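Local structure of ABC transporter periplasmic peptide-binding protein (Pseudoalteromonas, 4QFO) at residues S382-P387 with G506-A511; Q324-G329 with A389-E394; V46-S51 with N139-Q144. The protein probably captures dipeptides in the periplasm and hands them to an ABC transporter for uptake into the cell. All coordinates share one frame; numbering follows the deposited sequence.

In the fold
Contacts 1 and 3 are buried and meet at the ligand: loop 382-387 takes the leucine carboxylate of the bound methionyl-leucine with charged and hydroxyl groups, whereas segment 46-51 reads the same leucine with its backbone. Contact 3 lies closer in, its centre about 8 Å from that of the chain, against about 13 Å for the centre of contact 1. Contact 2 is only partly buried, with its centre about 21 Å out, and joins the end of helix 319-325 and the loop after it to helix 389-401 through methyl groups and a lysine. It adjoins contact 1, because loop 382-387 leads into helix 389-401 and Pro387 packs on Tyr327. Contacts 2 and 3 stay apart, their nearest atoms about 13 Å from each other.

Contact 1: residues S382-P387 with G506-A511; sequences SRIYNP and GMRFQA. With LEU (leucine), chain D.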
loop_
_atom_site.group_PDB
_atom_site.type_symbol
_atom_site.label_atom_id
_atom_site.label_comp_id
_atom_site.label_asym_id
_atom_site.label_seq_id
_atom_site.Cartn_x
_atom_site.Cartn_y
_atom_site.Cartn_z
ATOM N N SER A 382 9.754 -9.221 -4.205
ATOM C CA SER A 382 8.861 -9.129 -5.340
ATOM C C SER A 382 7.580 -8.373 -4.939
ATOM O O SER A 382 7.033 -8.615 -3.867
ATOM C CB SER A 382 8.557 -10.550 -5.819
ATOM O OG SER A 382 7.552 -10.570 -6.806
ATOM N N ARG A 383 7.138 -7.423 -5.764
ATOM C CA ARG A 383 5.857 -6.736 -5.521
ATOM C C ARG A 383 4.922 -6.921 -6.723
ATOM O O ARG A 383 5.350 -7.327 -7.794
ATOM C CB ARG A 383 6.023 -5.231 -5.247
ATOM C CG ARG A 383 7.259 -4.796 -4.447
ATOM C CD ARG A 383 7.303 -5.395 -3.048
ATOM N NE ARG A 383 6.154 -5.016 -2.231
ATOM C CZ ARG A 383 5.428 -5.879 -1.519
ATOM N NH1 ARG A 383 5.724 -7.184 -1.539
ATOM N NH2 ARG A 383 4.409 -5.437 -0.784
ATOM N N ILE A 384 3.642 -6.620 -6.542
ATOM C CA ILE A 384 2.702 -6.753 -7.639
ATOM C C ILE A 384 3.175 -5.897 -8.804
ATOM O O ILE A 384 3.172 -6.334 -9.956
ATOM C CB ILE A 384 1.284 -6.351 -7.211
ATOM C CG1 ILE A 384 0.792 -7.294 -6.116
ATOM C CG2 ILE A 384 0.323 -6.382 -8.408
ATOM C CD1 ILE A 384 -0.365 -6.698 -5.285
ATOM N N TYR A 385 3.631 -4.691 -8.492
ATOM C CA TYR A 385 3.995 -3.744 -9.531
ATOM C C TYR A 385 5.350 -4.033 -10.152
ATOM O O TYR A 385 5.691 -3.465 -11.187
ATOM C CB TYR A 385 3.923 -2.303 -9.009
ATOM C CG TYR A 385 4.550 -2.073 -7.649
ATOM C CD1 TYR A 385 5.911 -1.829 -7.520
ATOM C CD2 TYR A 385 3.772 -2.067 -6.495
ATOM C CE1 TYR A 385 6.483 -1.595 -6.285
ATOM C CE2 TYR A 385 4.330 -1.839 -5.252
ATOM C CZ TYR A 385 5.695 -1.607 -5.156
ATOM O OH TYR A 385 6.269 -1.375 -3.928
ATOM N N ASN A 386 6.111 -4.932 -9.531
ATOM C CA ASN A 386 7.483 -5.218 -9.964
ATOM C C ASN A 386 7.982 -6.506 -9.332
ATOM O O ASN A 386 8.377 -6.518 -8.168
ATOM C CB ASN A 386 8.446 -4.065 -9.626
ATOM C CG ASN A 386 9.851 -4.273 -10.218
ATOM O OD1 ASN A 386 10.233 -5.390 -10.596
ATOM N ND2 ASN A 386 10.616 -3.190 -10.305
ATOM N N PRO A 387 7.931 -7.602 -10.101
ATOM C CA PRO A 387 8.282 -8.933 -9.602
ATOM C C PRO A 387 9.781 -9.116 -9.361
ATOM O O PRO A 387 10.147 -10.067 -8.680
ATOM C CB PRO A 387 7.796 -9.867 -10.719
ATOM C CG PRO A 387 7.751 -9.005 -11.955
ATOM C CD PRO A 387 7.351 -7.644 -11.457
ATOM N N GLY A 506 1.540 -4.584 -13.036
ATOM C CA GLY A 506 1.664 -6.028 -12.970
ATOM C C GLY A 506 0.366 -6.727 -12.676
ATOM O O GLY A 506 -0.604 -6.095 -12.257
ATOM N N MET A 507 0.339 -8.036 -12.918
ATOM C CA MET A 507 -0.761 -8.877 -12.468
ATOM C C MET A 507 -0.500 -9.316 -11.034
ATOM O O MET A 507 0.651 -9.474 -10.615
ATOM C CB MET A 507 -0.890 -10.140 -13.329
ATOM C CG MET A 507 -1.047 -9.925 -14.851
ATOM S SD MET A 507 -2.594 -9.153 -15.362
ATOM C CE MET A 507 -3.766 -10.067 -14.398
ATOM N N ARG A 508 -1.574 -9.543 -10.294
ATOM C CA ARG A 508 -1.455 -9.990 -8.934
ATOM C C ARG A 508 -1.427 -11.509 -8.896
ATOM O O ARG A 508 -2.439 -12.169 -9.156
ATOM C CB ARG A 508 -2.604 -9.431 -8.101
ATOM C CG ARG A 508 -2.450 -9.641 -6.609
ATOM C CD ARG A 508 -3.588 -8.959 -5.868
ATOM N NE ARG A 508 -3.256 -8.748 -4.467
ATOM C CZ ARG A 508 -3.998 -8.042 -3.622
ATOM N NH1 ARG A 508 -5.135 -7.486 -4.028
ATOM N NH2 ARG A 508 -3.596 -7.901 -2.369
ATOM N N PHE A 509 -0.260 -12.063 -8.576
ATOM C CA PHE A 509 -0.090 -13.508 -8.530
ATOM C C PHE A 509 -0.101 -14.015 -7.096
ATOM O O PHE A 509 0.330 -13.319 -6.187
ATOM C CB PHE A 509 1.239 -13.909 -9.168
ATOM C CG PHE A 509 1.251 -13.856 -10.670
ATOM C CD1 PHE A 509 0.839 -14.948 -11.417
ATOM C CD2 PHE A 509 1.713 -12.732 -11.335
ATOM C CE1 PHE A 509 0.871 -14.910 -12.797
ATOM C CE2 PHE A 509 1.743 -12.685 -12.718
ATOM C CZ PHE A 509 1.322 -13.776 -13.449
ATOM N N GLN A 510 -0.581 -15.240 -6.900
ATOM C CA GLN A 510 -0.479 -15.907 -5.609
ATOM C C GLN A 510 -0.516 -17.395 -5.890
ATOM O O GLN A 510 -1.140 -17.820 -6.855
ATOM C CB GLN A 510 -1.632 -15.524 -4.682
ATOM C CG GLN A 510 -1.428 -15.960 -3.230
ATOM C CD GLN A 510 -2.697 -15.822 -2.385
ATOM O OE1 GLN A 510 -3.680 -16.532 -2.599
ATOM N NE2 GLN A 510 -2.678 -14.905 -1.430
ATOM N N ALA A 511 0.167 -18.185 -5.072
ATOM C CA ALA A 511 0.027 -19.639 -5.151
ATOM C C ALA A 511 -0.449 -20.221 -3.834
ATOM O O ALA A 511 -0.101 -19.737 -2.769
ATOM C CB ALA A 511 1.317 -20.294 -5.582
HETATM N N LEU D . 2.844 -0.055 -0.333
HETATM C CA LEU D . 4.132 -0.352 -0.931
HETATM C C LEU D . 4.206 -1.858 -1.112
HETATM O O LEU D . 3.660 -2.594 -0.280
HETATM C CB LEU D . 5.251 0.104 0.002
HETATM C CG LEU D . 5.917 1.469 -0.174
HETATM C CD1 LEU D . 4.994 2.476 -0.816
HETATM C CD2 LEU D . 6.468 1.971 1.165
HETATM O OXT LEU D . 4.803 -2.376 -2.067
HETATM O O HOH W 1 3.418 -8.895 -10.699
#
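Ile384 lies against Arg508 where a ligand-binding loop of the periplasmic binding protein fold meets strand 500-513. The apolar part rests on one side chain. Ile384 holds CG1 anti to its carbonyl carbon (chi1 -63°), which carries CD1 to the aliphatic part of Arg508 and brings it 3.6 Å from NE, oblique to the guanidinium; CG2 rests by the backbone of Met507. The arginine runs extended from CG to NE and gives its tip to other partners, the carbonyls of Gly522 and Gly525.

Backbone groups do the polar joining. One water donates to both Ile384 O and Met507 O, bridging the segments, and Gly506 sends a CA-H...O contact to Ile384 O at 3.4 Å. With no side chain, Gly506 can come this close. The loop itself is a type I turn, closed by Asn386 N bonding to Arg383 O at 3.1 Å.

On the side turned to the ligand, charge takes over. The bound leucine, C-terminal residue of a dipeptide, presents its carboxylate to the edge of the Arg383 guanidinium: NE donates to LEU OXT and NH2 to LEU O, each at 3.0 Å and nearly straight (162° and 166°), while a weak NH2 bond also reaches OXT. Glu36 pairs with NH1 in a salt bridge and NH1 also donates to Ser382 O, which probably fixes the guanidinium's rotation. CB of Arg383 sits 3.6 Å above the centre of the Tyr385 ring, which probably limits the tilt of the phenol, whose OH donates to LEU OXT at 2.6 Å.

Contact 2: residues Q324-G329 with A389-E394; sequences QAVYYG and ARKMAE
The Tyr327 ring meets the methyl end of Met392 obliquely, with CE 3.7 Å from ring atom CE2; its hydroxyl bonds to the carbonyl of Tyr385. Next to it in the chain, the Tyr328 ring has the carbonyl carbon of Val326 at its edge, in plane, and Lys391 NZ coming in obliquely, 4.2 Å from CE1.

Met392 starts with CG anti to the backbone N (chi1 -170°), stays extended to SD and bends only at the last bond, which turns CE in between Tyr327 and Val326. The valine side chain crosses the methionine at about a right angle: CG1 touches CE at 4.0 Å, and CG2 rests 3.9 Å from Met392 CA.

Lys391 reaches across fully stretched. Its NZ donates to Ala325 O at 2.9 Å from above the carbonyl plane, 40° out of it, and CE packs on Ala325 CB. A weakly held water links NZ to Tyr328 OH. The ammonium thus sits by a carbonyl near the C-terminal end of helix 319-325, where the helix dipole would probably welcome positive charge. Helix 389-401 turns Ala389 and Ala393 to strand 372-378, the helix-on-sheet layering of an alpha/beta lobe in periplasmic binding proteins.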
loop_
_atom_site.group_PDB
_atom_site.type_symbol
_atom_site.label_atom_id
_atom_site.label_comp_id
_atom_site.label_asym_id
_atom_site.label_seq_id
_atom_site.Cartn_x
_atom_site.Cartn_y
_atom_site.Cartn_z
ATOM N N GLN A 324 9.466 -8.060 -21.319
ATOM C CA GLN A 324 9.707 -9.472 -21.617
ATOM C C GLN A 324 10.445 -10.216 -20.492
ATOM O O GLN A 324 10.009 -11.276 -20.052
ATOM C CB GLN A 324 10.490 -9.634 -22.935
ATOM C CG GLN A 324 9.876 -8.927 -24.148
ATOM C CD GLN A 324 10.915 -8.549 -25.213
ATOM O OE1 GLN A 324 10.689 -7.653 -26.032
ATOM N NE2 GLN A 324 12.058 -9.232 -25.198
ATOM N N ALA A 325 11.565 -9.660 -20.042
ATOM C CA ALA A 325 12.495 -10.370 -19.152
ATOM C C ALA A 325 12.135 -10.285 -17.666
ATOM O O ALA A 325 12.380 -11.225 -16.914
ATOM C CB ALA A 325 13.909 -9.859 -19.363
ATOM N N VAL A 326 11.583 -9.155 -17.239
ATOM C CA VAL A 326 11.155 -8.999 -15.853
ATOM C C VAL A 326 9.693 -9.437 -15.646
ATOM O O VAL A 326 9.383 -10.248 -14.767
ATOM C CB VAL A 326 11.338 -7.547 -15.372
ATOM C CG1 VAL A 326 10.734 -7.364 -13.982
ATOM C CG2 VAL A 326 12.824 -7.152 -15.404
ATOM N N TYR A 327 8.790 -8.912 -16.464
ATOM C CA TYR A 327 7.377 -9.234 -16.288
ATOM C C TYR A 327 6.939 -10.512 -16.988
ATOM O O TYR A 327 5.790 -10.913 -16.841
ATOM C CB TYR A 327 6.490 -8.065 -16.706
ATOM C CG TYR A 327 6.628 -6.879 -15.783
ATOM C CD1 TYR A 327 5.815 -6.748 -14.653
ATOM C CD2 TYR A 327 7.577 -5.893 -16.034
ATOM C CE1 TYR A 327 5.942 -5.666 -13.809
ATOM C CE2 TYR A 327 7.713 -4.803 -15.193
ATOM C CZ TYR A 327 6.895 -4.692 -14.083
ATOM O OH TYR A 327 7.049 -3.605 -13.246
ATOM N N TYR A 328 7.851 -11.139 -17.736
ATOM C CA TYR A 328 7.583 -12.413 -18.414
ATOM C C TYR A 328 6.336 -12.342 -19.286
ATOM O O TYR A 328 5.542 -13.276 -19.309
ATOM C CB TYR A 328 7.396 -13.532 -17.387
ATOM C CG TYR A 328 8.681 -14.110 -16.857
ATOM C CD1 TYR A 328 9.693 -13.278 -16.385
ATOM C CD2 TYR A 328 8.882 -15.494 -16.813
ATOM C CE1 TYR A 328 10.875 -13.796 -15.895
ATOM C CE2 TYR A 328 10.061 -16.030 -16.321
ATOM C CZ TYR A 328 11.058 -15.173 -15.866
ATOM O OH TYR A 328 12.243 -15.684 -15.382
ATOM N N GLY A 329 6.145 -11.222 -19.973
ATOM C CA GLY A 329 4.965 -11.034 -20.795
ATOM C C GLY A 329 3.667 -10.803 -20.041
ATOM O O GLY A 329 2.621 -10.667 -20.670
ATOM N N ALA A 389 12.958 -6.266 -8.976
ATOM C CA ALA A 389 13.601 -4.966 -9.120
ATOM C C ALA A 389 15.096 -5.095 -9.411
ATOM O O ALA A 389 15.653 -4.304 -10.170
ATOM C CB ALA A 389 13.368 -4.111 -7.865
ATOM N N ARG A 390 15.735 -6.088 -8.797
ATOM C CA ARG A 390 17.157 -6.357 -9.013
ATOM C C ARG A 390 17.433 -6.666 -10.492
ATOM O O ARG A 390 18.316 -6.075 -11.103
ATOM C CB ARG A 390 17.619 -7.533 -8.125
ATOM C CG ARG A 390 19.070 -7.496 -7.656
ATOM C CD ARG A 390 19.974 -6.839 -8.654
ATOM N NE ARG A 390 21.391 -7.157 -8.483
ATOM C CZ ARG A 390 22.151 -6.739 -7.474
ATOM N NH1 ARG A 390 21.633 -6.007 -6.496
ATOM N NH2 ARG A 390 23.436 -7.070 -7.441
ATOM N N LYS A 391 16.700 -7.613 -11.064
ATOM C CA LYS A 391 16.881 -7.905 -12.481
ATOM C C LYS A 391 16.571 -6.652 -13.325
ATOM O O LYS A 391 17.243 -6.371 -14.313
ATOM C CB LYS A 391 16.029 -9.106 -12.907
ATOM C CG LYS A 391 16.220 -9.527 -14.368
ATOM C CD LYS A 391 15.339 -10.739 -14.717
ATOM C CE LYS A 391 15.664 -11.303 -16.097
ATOM N NZ LYS A 391 14.878 -12.541 -16.399
ATOM N N MET A 392 15.584 -5.875 -12.906
ATOM C CA MET A 392 15.272 -4.644 -13.625
ATOM C C MET A 392 16.431 -3.638 -13.575
ATOM O O MET A 392 16.782 -3.038 -14.602
ATOM C CB MET A 392 13.966 -4.008 -13.117
ATOM C CG MET A 392 13.461 -2.854 -14.004
ATOM S SD MET A 392 11.969 -2.076 -13.363
ATOM C CE MET A 392 10.747 -3.381 -13.582
ATOM N N ALA A 393 17.013 -3.446 -12.388
ATOM C CA ALA A 393 18.162 -2.548 -12.236
ATOM C C ALA A 393 19.349 -2.995 -13.105
ATOM O O ALA A 393 19.975 -2.176 -13.769
ATOM C CB ALA A 393 18.571 -2.427 -10.778
ATOM N N GLU A 394 19.631 -4.293 -13.127
ATOM C CA GLU A 394 20.699 -4.828 -13.983
ATOM C C GLU A 394 20.512 -4.560 -15.476
ATOM O O GLU A 394 21.462 -4.173 -16.158
ATOM C CB GLU A 394 20.919 -6.321 -13.728
ATOM C CG GLU A 394 21.520 -6.572 -12.360
ATOM C CD GLU A 394 21.562 -8.034 -11.992
ATOM O OE1 GLU A 394 21.072 -8.860 -12.788
ATOM O OE2 GLU A 394 22.087 -8.355 -10.902
HETATM O O HOH W 2 15.088 -14.831 -13.974
#

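Contact 3: residues V46-S51 with N139-Q144; sequences VTTTGS and NYPYFQ. With LEU (leucine), chain D; MET (methionine), chain C.
Thr48, whose methyl packs on Tyr142, accepts the peptide N-H of the bound leucine: LEU N to Thr48 O is 2.8 Å. Two residues on, Gly50 N donates to LEU O, also at 2.8 Å, and its lack of a side chain leaves room for that oxygen. Between them, Thr49 N bonds to Thr47 OG1, an ST turn that shapes the loop ahead of helix 50-60.

This loop leans on the start of helix 141-145. Pro141 meets it through two ring carbons: CD is 3.5 Å from Val46 C and CG 3.7 Å from Thr47 CA. Without CG and CD, an alanine in place of this proline would probably leave a gap beside Val46 and Thr47 and let the loop shift. Thr48 holds CG2 anti to its carbonyl carbon (OG1 at chi1 56°), and the methyl lands 3.7 Å from Tyr142 CB. A water donates to Thr47 O and accepts from Tyr142 N, while Val46 CA makes a CA-H...O contact with Asn139 O.

No direct hydrogen bond joins the segments: apolar packing, the water and the CA-H...O contact do, while Thr48 O and Gly50 N hold the leucine by main-chain atoms common to almost any peptide.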
loop_
_atom_site.group_PDB
_atom_site.type_symbol
_atom_site.label_atom_id
_atom_site.label_comp_id
_atom_site.label_asym_id
_atom_site.label_seq_id
_atom_site.Cartn_x
_atom_site.Cartn_y
_atom_site.Cartn_z
ATOM N N VAL A 46 0.282 2.874 11.315
ATOM C CA VAL A 46 1.630 3.431 11.362
ATOM C C VAL A 46 2.500 3.059 10.148
ATOM O O VAL A 46 3.714 3.241 10.168
ATOM C CB VAL A 46 2.366 3.076 12.702
ATOM C CG1 VAL A 46 1.605 3.603 13.901
ATOM C CG2 VAL A 46 2.578 1.590 12.835
ATOM N N THR A 47 1.888 2.538 9.086
ATOM C CA THR A 47 2.667 2.096 7.921
ATOM C C THR A 47 1.876 2.172 6.612
ATOM O O THR A 47 0.650 2.263 6.631
ATOM C CB THR A 47 3.208 0.636 8.109
ATOM O OG1 THR A 47 4.194 0.347 7.110
ATOM C CG2 THR A 47 2.076 -0.393 8.014
ATOM N N THR A 48 2.588 2.134 5.485
ATOM C CA THR A 48 1.961 1.940 4.178
ATOM C C THR A 48 2.538 0.717 3.483
ATOM O O THR A 48 2.271 0.484 2.311
ATOM C CB THR A 48 2.105 3.169 3.248
ATOM O OG1 THR A 48 3.493 3.510 3.083
ATOM C CG2 THR A 48 1.337 4.355 3.821
ATOM N N THR A 49 3.302 -0.080 4.224
ATOM C CA THR A 49 4.006 -1.226 3.651
ATOM C C THR A 49 3.105 -2.448 3.566
ATOM O O THR A 49 2.637 -2.955 4.587
ATOM C CB THR A 49 5.263 -1.551 4.492
ATOM O OG1 THR A 49 6.154 -0.430 4.441
ATOM C CG2 THR A 49 5.984 -2.798 3.980
ATOM N N GLY A 50 2.879 -2.927 2.343
ATOM C CA GLY A 50 1.922 -3.990 2.091
ATOM C C GLY A 50 2.249 -5.315 2.760
ATOM O O GLY A 50 1.348 -6.104 3.077
ATOM N N SER A 51 3.537 -5.568 2.973
ATOM C CA SER A 51 3.970 -6.815 3.597
ATOM C C SER A 51 3.440 -6.867 5.002
ATOM O O SER A 51 3.070 -7.938 5.497
ATOM C CB SER A 51 5.494 -6.923 3.610
ATOM O OG SER A 51 6.015 -6.686 2.321
ATOM N N ASN A 139 3.334 9.135 13.720
ATOM C CA ASN A 139 3.653 8.650 12.385
ATOM C C ASN A 139 2.492 7.823 11.845
ATOM O O ASN A 139 2.328 6.656 12.214
ATOM C CB ASN A 139 4.933 7.814 12.396
ATOM C CG ASN A 139 5.468 7.555 10.989
ATOM O OD1 ASN A 139 5.527 6.411 10.522
ATOM N ND2 ASN A 139 5.835 8.630 10.296
ATOM N N TYR A 140 1.684 8.446 10.990
ATOM C CA TYR A 140 0.491 7.823 10.409
ATOM C C TYR A 140 0.577 8.107 8.917
ATOM O O TYR A 140 -0.198 8.898 8.374
ATOM C CB TYR A 140 -0.779 8.427 11.030
ATOM C CG TYR A 140 -0.709 8.408 12.531
ATOM C CD1 TYR A 140 -0.643 7.199 13.210
ATOM C CD2 TYR A 140 -0.651 9.589 13.273
ATOM C CE1 TYR A 140 -0.544 7.142 14.592
ATOM C CE2 TYR A 140 -0.550 9.546 14.674
ATOM C CZ TYR A 140 -0.498 8.310 15.320
ATOM O OH TYR A 140 -0.387 8.220 16.684
ATOM N N PRO A 141 1.560 7.473 8.257
ATOM C CA PRO A 141 2.015 7.898 6.934
ATOM C C PRO A 141 0.896 7.948 5.884
ATOM O O PRO A 141 0.868 8.925 5.126
ATOM C CB PRO A 141 3.115 6.883 6.585
ATOM C CG PRO A 141 2.914 5.733 7.528
ATOM C CD PRO A 141 2.299 6.304 8.757
ATOM N N TYR A 142 -0.025 6.980 5.850
ATOM C CA TYR A 142 -1.082 7.064 4.835
ATOM C C TYR A 142 -1.983 8.275 5.069
ATOM O O TYR A 142 -2.255 9.059 4.158
ATOM C CB TYR A 142 -1.933 5.793 4.721
ATOM C CG TYR A 142 -3.016 5.962 3.676
ATOM C CD1 TYR A 142 -2.734 5.786 2.323
ATOM C CD2 TYR A 142 -4.307 6.358 4.030
ATOM C CE1 TYR A 142 -3.710 5.969 1.351
ATOM C CE2 TYR A 142 -5.300 6.546 3.057
ATOM C CZ TYR A 142 -4.990 6.349 1.719
ATOM O OH TYR A 142 -5.947 6.527 0.746
ATOM N N PHE A 143 -2.432 8.450 6.301
ATOM C CA PHE A 143 -3.377 9.524 6.571
ATOM C C PHE A 143 -2.744 10.917 6.470
ATOM O O PHE A 143 -3.376 11.877 6.042
ATOM C CB PHE A 143 -4.049 9.276 7.901
ATOM C CG PHE A 143 -4.826 7.990 7.929
ATOM C CD1 PHE A 143 -6.075 7.908 7.317
ATOM C CD2 PHE A 143 -4.305 6.860 8.533
ATOM C CE1 PHE A 143 -6.786 6.727 7.330
ATOM C CE2 PHE A 143 -5.022 5.672 8.556
ATOM C CZ PHE A 143 -6.256 5.603 7.961
ATOM N N GLN A 144 -1.484 11.008 6.852
ATOM C CA GLN A 144 -0.739 12.234 6.691
ATOM C C GLN A 144 -0.486 12.533 5.212
ATOM O O GLN A 144 -0.608 13.670 4.776
ATOM C CB GLN A 144 0.535 12.151 7.530
ATOM C CG GLN A 144 0.142 11.932 8.998
ATOM C CD GLN A 144 1.303 11.854 9.954
ATOM O OE1 GLN A 144 2.283 11.145 9.706
ATOM N NE2 GLN A 144 1.192 12.576 11.076
HETATM N N LEU D . 2.844 -0.055 -0.333
HETATM C CA LEU D . 4.132 -0.352 -0.931
HETATM C C LEU D . 4.206 -1.858 -1.112
HETATM O O LEU D . 3.660 -2.594 -0.280
HETATM C CB LEU D . 5.251 0.104 0.002
HETATM C CG LEU D . 5.917 1.469 -0.174
HETATM C CD1 LEU D . 4.994 2.476 -0.816
HETATM C CD2 LEU D . 6.468 1.971 1.165
HETATM O OXT LEU D . 4.803 -2.376 -2.067
HETATM N N MET C . -0.532 0.937 -0.911
HETATM C CA MET C . 0.439 0.067 -0.256
HETATM C C MET C . 1.727 -0.076 -1.044
HETATM O O MET C . 1.713 -0.221 -2.265
HETATM C CB MET C . -0.157 -1.325 -0.036
HETATM C CG MET C . -0.970 -1.421 1.240
HETATM S SD MET C . -2.060 -2.870 1.300
HETATM C CE MET C . -1.215 -4.016 0.217
HETATM O O HOH W 3 -0.802 4.639 7.471
#